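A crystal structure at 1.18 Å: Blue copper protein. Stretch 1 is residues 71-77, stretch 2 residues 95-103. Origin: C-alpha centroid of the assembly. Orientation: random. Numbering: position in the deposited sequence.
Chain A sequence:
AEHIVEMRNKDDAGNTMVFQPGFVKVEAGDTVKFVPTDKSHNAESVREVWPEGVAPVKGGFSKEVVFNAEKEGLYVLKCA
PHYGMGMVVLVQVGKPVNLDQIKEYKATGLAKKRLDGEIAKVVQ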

ATOM      1  N   LYS A  71      13.760  -5.744  -2.003  1.00 11.91           N
ATOM      2  CA  LYS A  71      14.441  -5.440  -0.772  1.00 12.10           C
ATOM      3  C   LYS A  71      13.491  -5.570   0.402  1.00 11.44           C
ATOM      4  O   LYS A  71      12.368  -5.062   0.378  1.00 11.27           O
ATOM      5  CB  LYS A  71      15.051  -4.028  -0.857  1.00 12.18           C
ATOM      6  CG  LYS A  71      15.906  -3.705   0.374  1.00 15.72           C
ATOM      7  CD  LYS A  71      16.553  -2.331   0.342  1.00 19.91           C
ATOM      8  CE  LYS A  71      17.438  -2.114   1.592  1.00 24.99           C
ATOM      9  N   GLU A  72      13.929  -6.205   1.482  1.00 12.89           N
ATOM     10  CA  GLU A  72      13.075  -6.420   2.646  1.00 14.11           C
ATOM     11  C   GLU A  72      12.689  -5.093   3.253  1.00 12.70           C
ATOM     12  O   GLU A  72      13.472  -4.127   3.229  1.00 14.91           O
ATOM     13  CB  GLU A  72      13.848  -7.260   3.705  1.00 18.17           C
ATOM     14  CG  GLU A  72      14.977  -6.463   4.373  1.00 25.80           C
ATOM     15  CD  GLU A  72      15.988  -7.163   5.270  1.00 30.15           C
ATOM     16  OE1 GLU A  72      15.713  -8.318   5.667  1.00 35.58           O
ATOM     17  OE2 GLU A  72      17.097  -6.601   5.607  1.00 35.65           O
ATOM     18  N   GLY A  73      11.495  -5.049   3.822  1.00 11.88           N
ATOM     19  CA  GLY A  73      10.980  -3.893   4.551  1.00 12.18           C
ATOM     20  C   GLY A  73       9.514  -3.624   4.231  1.00 10.35           C
ATOM     21  O   GLY A  73       8.837  -4.421   3.597  1.00 10.73           O
ATOM     22  N   LEU A  74       9.051  -2.475   4.679  1.00  9.74           N
ATOM     23  CA  LEU A  74       7.682  -2.050   4.586  1.00  9.99           C
ATOM     24  C   LEU A  74       7.511  -0.932   3.599  1.00  9.03           C
ATOM     25  O   LEU A  74       8.249   0.050   3.668  1.00 10.18           O
ATOM     26  CB  LEU A  74       7.155  -1.612   5.973  1.00 10.36           C
ATOM     27  CG  LEU A  74       7.073  -2.712   7.005  1.00 11.84           C
ATOM     28  CD1 LEU A  74       6.880  -2.110   8.385  1.00 15.74           C
ATOM     29  CD2 LEU A  74       5.918  -3.652   6.701  1.00 15.23           C
ATOM     30  N   TYR A  75       6.522  -1.063   2.742  1.00  8.91           N
ATOM     31  CA  TYR A  75       6.271  -0.188   1.602  1.00  8.24           C
ATOM     32  C   TYR A  75       4.832   0.333   1.654  1.00  7.85           C
ATOM     33  O   TYR A  75       3.887  -0.436   1.584  1.00  8.32           O
ATOM     34  CB  TYR A  75       6.482  -0.993   0.321  1.00  8.75           C
ATOM     35  CG  TYR A  75       7.894  -1.441   0.128  1.00  8.61           C
ATOM     36  CD1 TYR A  75       8.371  -2.607   0.702  1.00  9.50           C
ATOM     37  CD2 TYR A  75       8.784  -0.686  -0.635  1.00  9.30           C
ATOM     38  CE1 TYR A  75       9.688  -3.020   0.520  1.00  9.39           C
ATOM     39  CE2 TYR A  75      10.071  -1.086  -0.820  1.00 11.16           C
ATOM     40  CZ  TYR A  75      10.536  -2.245  -0.234  1.00 10.40           C
ATOM     41  OH  TYR A  75      11.839  -2.648  -0.469  1.00 12.39           O
ATOM     42  N   VAL A  76       4.725   1.639   1.757  1.00  7.52           N
ATOM     43  CA  VAL A  76       3.422   2.294   1.799  1.00  7.83           C
ATOM     44  C   VAL A  76       3.104   2.864   0.433  1.00  7.78           C
ATOM     45  O   VAL A  76       3.921   3.631  -0.123  1.00  7.95           O
ATOM     46  CB  VAL A  76       3.401   3.433   2.858  1.00  8.36           C
ATOM     47  CG1 VAL A  76       2.003   4.034   2.925  1.00  9.35           C
ATOM     48  CG2 VAL A  76       3.819   2.924   4.212  1.00  9.40           C
ATOM     49  N   LEU A  77       1.917   2.531  -0.077  1.00  7.81           N
ATOM     50  CA  LEU A  77       1.404   3.129  -1.301  1.00  7.82           C
ATOM     51  C   LEU A  77       0.086   3.815  -0.996  1.00  7.92           C
ATOM     52  O   LEU A  77      -0.634   3.451  -0.087  1.00  8.25           O
ATOM     53  CB  LEU A  77       1.269   2.133  -2.438  1.00  8.27           C
ATOM     54  CG  LEU A  77       2.537   1.432  -2.889  1.00  9.08           C
ATOM     55  CD1 LEU A  77       2.800   0.166  -2.111  1.00  9.41           C
ATOM     56  CD2 LEU A  77       2.487   1.123  -4.388  1.00 10.00           C
ATOM     57  N   LYS A  95      11.366  -9.334   6.306  1.00 15.99           N
ATOM     58  CA  LYS A  95      11.506  -8.722   7.622  1.00 17.66           C
ATOM     59  C   LYS A  95      11.131  -7.246   7.629  1.00 15.62           C
ATOM     60  O   LYS A  95      11.546  -6.537   6.720  1.00 15.52           O
ATOM     61  CB  LYS A  95      12.936  -8.945   8.107  1.00 26.61           C
ATOM     62  CG  LYS A  95      13.450  -8.183   9.254  1.00 36.13           C
ATOM     63  CD  LYS A  95      13.105  -8.346  10.708  1.00 41.94           C
ATOM     64  CE  LYS A  95      12.993  -6.978  11.418  1.00 42.16           C
ATOM     65  NZ  LYS A  95      12.175  -7.022  12.652  1.00 51.72           N
ATOM     66  N   PRO A  96      10.342  -6.785   8.593  1.00 15.08           N
ATOM     67  CA  PRO A  96       9.893  -5.380   8.628  1.00 14.20           C
ATOM     68  C   PRO A  96      10.946  -4.440   9.198  1.00 14.46           C
ATOM     69  O   PRO A  96      10.750  -3.838  10.254  1.00 14.21           O
ATOM     70  CB  PRO A  96       8.675  -5.429   9.549  1.00 15.27           C
ATOM     71  CG  PRO A  96       8.983  -6.552  10.501  1.00 16.62           C
ATOM     72  CD  PRO A  96       9.735  -7.571   9.670  1.00 17.37           C
ATOM     73  N   VAL A  97      12.050  -4.301   8.483  1.00 13.85           N
ATOM     74  CA  VAL A  97      13.245  -3.707   9.053  1.00 16.41           C
ATOM     75  C   VAL A  97      13.073  -2.238   9.378  1.00 16.25           C
ATOM     76  O   VAL A  97      13.716  -1.681  10.286  1.00 18.05           O
ATOM     77  CB  VAL A  97      14.449  -3.929   8.123  1.00 17.81           C
ATOM     78  CG1 VAL A  97      14.678  -5.419   7.984  1.00 23.41           C
ATOM     79  CG2 VAL A  97      14.279  -3.262   6.784  1.00 22.14           C
ATOM     80  N   ASN A  98      12.156  -1.583   8.636  1.00 14.58           N
ATOM     81  CA  ASN A  98      11.929  -0.148   8.808  1.00 14.14           C
ATOM     82  C   ASN A  98      10.614   0.156   9.537  1.00 13.41           C
ATOM     83  O   ASN A  98      10.031   1.231   9.410  1.00 14.21           O
ATOM     84  CB  ASN A  98      11.973   0.579   7.482  1.00 13.96           C
ATOM     85  CG  ASN A  98      10.913   0.088   6.531  1.00 12.14           C
ATOM     86  OD1 ASN A  98      10.503  -1.079   6.598  1.00 13.33           O
ATOM     87  ND2 ASN A  98      10.405   0.915   5.638  1.00 14.86           N
ATOM     88  N   LEU A  99      10.155  -0.778  10.383  1.00 12.96           N
ATOM     89  CA  LEU A  99       8.939  -0.550  11.162  1.00 12.99           C
ATOM     90  C   LEU A  99       8.968   0.741  11.976  1.00 13.84           C
ATOM     91  O   LEU A  99       7.936   1.439  12.004  1.00 13.86           O
ATOM     92  CB  LEU A  99       8.688  -1.769  12.054  1.00 12.82           C
ATOM     93  CG  LEU A  99       7.407  -1.691  12.908  1.00 13.25           C
ATOM     94  CD1 LEU A  99       6.135  -1.538  12.066  1.00 13.36           C
ATOM     95  CD2 LEU A  99       7.310  -2.980  13.753  1.00 17.27           C
ATOM     96  N   ASP A 100      10.084   1.060  12.607  1.00 14.65           N
ATOM     97  CA  ASP A 100      10.127   2.270  13.446  1.00 17.22           C
ATOM     98  C   ASP A 100       9.805   3.482  12.575  1.00 15.96           C
ATOM     99  O   ASP A 100       9.065   4.366  12.982  1.00 17.98           O
ATOM    100  CB  ASP A 100      11.487   2.433  14.110  1.00 20.51           C
ATOM    101  CG  ASP A 100      11.922   1.435  15.130  1.00 26.21           C
ATOM    102  OD1 ASP A 100      13.136   1.283  15.435  1.00 34.10           O
ATOM    103  OD2 ASP A 100      11.057   0.761  15.725  1.00 33.22           O
ATOM    104  N   GLN A 101      10.404   3.528  11.383  1.00 15.32           N
ATOM    105  CA  GLN A 101      10.177   4.655  10.475  1.00 16.69           C
ATOM    106  C   GLN A 101       8.741   4.702   9.976  1.00 15.16           C
ATOM    107  O   GLN A 101       8.190   5.800   9.891  1.00 15.75           O
ATOM    108  CB  GLN A 101      11.203   4.579   9.352  1.00 19.06           C
ATOM    109  CG  GLN A 101      12.632   4.820   9.817  1.00 18.51           C
ATOM    110  CD  GLN A 101      13.296   3.790  10.672  1.00 17.56           C
ATOM    111  OE1 GLN A 101      13.129   2.598  10.459  1.00 18.32           O
ATOM    112  NE2 GLN A 101      14.030   4.318  11.699  1.00 21.15           N
ATOM    113  N   ILE A 102       8.092   3.586   9.670  1.00 13.44           N
ATOM    114  CA  ILE A 102       6.675   3.606   9.257  1.00 13.02           C
ATOM    115  C   ILE A 102       5.809   4.118  10.405  1.00 13.13           C
ATOM    116  O   ILE A 102       4.879   4.899  10.182  1.00 13.43           O
ATOM    117  CB  ILE A 102       6.244   2.205   8.833  1.00 15.58           C
ATOM    118  CG1 ILE A 102       7.033   1.603   7.693  1.00 17.96           C
ATOM    119  CG2 ILE A 102       4.764   2.154   8.567  1.00 18.47           C
ATOM    120  CD1 ILE A 102       7.050   2.185   6.349  1.00 24.95           C
ATOM    121  N   LYS A 103       6.096   3.726  11.655  1.00 13.06           N
ATOM    122  CA  LYS A 103       5.318   4.215  12.791  1.00 13.33           C
ATOM    123  C   LYS A 103       5.561   5.703  13.033  1.00 15.26           C
ATOM    124  O   LYS A 103       4.604   6.342  13.499  1.00 16.95           O
ATOM    125  CB  LYS A 103       5.679   3.453  14.039  1.00 13.22           C
ATOM    126  CG  LYS A 103       5.227   2.005  13.998  1.00 15.28           C
ATOM    127  CD  LYS A 103       5.508   1.393  15.360  1.00 21.68           C
ATOM    128  CE  LYS A 103       4.675   0.147  15.601  1.00 27.46           C
ATOM    129  NZ  LYS A 103       4.966  -0.397  16.965  1.00 33.64           N
TER
HETATM  130  O   HOH W   1      13.907 -10.102   4.912  1.00 25.43           O

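The side chain of Asn 98 makes both direct hydrogen bonds between the stretches, each to the backbone of Leu 74. Leu 74 N donates to Asn 98 OD1 at 2.8 Å. Asn 98 ND2 donates to Leu 74 O at 3.0 Å, with an almost straight N-H...O angle of 177°. The CA-to-CB bond of Asn 98 points sideways, but chi1 is p (61°), and with chi2 at -29° the amide comes in to meet the strand. An amide suits this place because it offers one acceptor and one donor, matching the NH and C=O of a single strand residue. Asn 98 lies at the N-cap position of the helix, yet its side chain makes no capping bond.

Just before Leu 74, Gly 73 packs closely against stretch 2. Gly 73 CA is 3.5 Å from Asn 98 OD1 and 4.0 Å from Val 97 CG2. An ideal CB on Gly 73 would lie about 3.1 Å from Asn 98 OD1, which is tight. The backbone angles (138/-169) call for glycine on their own account, because a CB would also be jammed against the carbonyl O of Glu 72. Gly 73 CA also makes a CA-H...O contact with Lys 95 O, at 3.5 Å.

Leu 74 is buried and loses the most surface to the other stretch. Its CB points toward stretch 2, and the m, t rotamer places CD1 in apolar surroundings. Leu 74 CD1 is 3.9 Å from Pro 96 CB and 3.8 Å from Leu 99 CD1. Leu 74 CB lies 3.6 Å from Ile 102 CG1. Ile 102 is also buried and points toward the strand. With both chi angles m, Ile 102 CD1 comes within 3.9 Å of Val 76 CG2. Val 76 faces the helix like Leu 74, while Tyr 75 between them points away, as expected in a strand. Tyr 75 OH instead donates to Lys 71 O at 2.6 Å, within its own stretch.

The turn from Pro 96 to Leu 99 is type I, closed by Leu 99 N to Pro 96 O at 3.1 Å. It leads directly into the helix and brings Pro 96, Asn 98 and Leu 99 together around Leu 74.

The other end of the contact is more open to solvent. Glu 72 points toward stretch 2, and its p, t conformation lays the side chain alongside Lys 95 and Val 97. Glu 72 CD lies 3.5 Å from Val 97 CG1, and Glu 72 OE1 is 3.7 Å from Lys 95 CB. Water 1 joins the stretches, donating to Glu 72 OE1 at 2.6 Å and accepting from Lys 95 N at 3.0 Å. Lys 95 meets Glu 72 through its CB and backbone, so its charged end is free to lead away at this exposed edge.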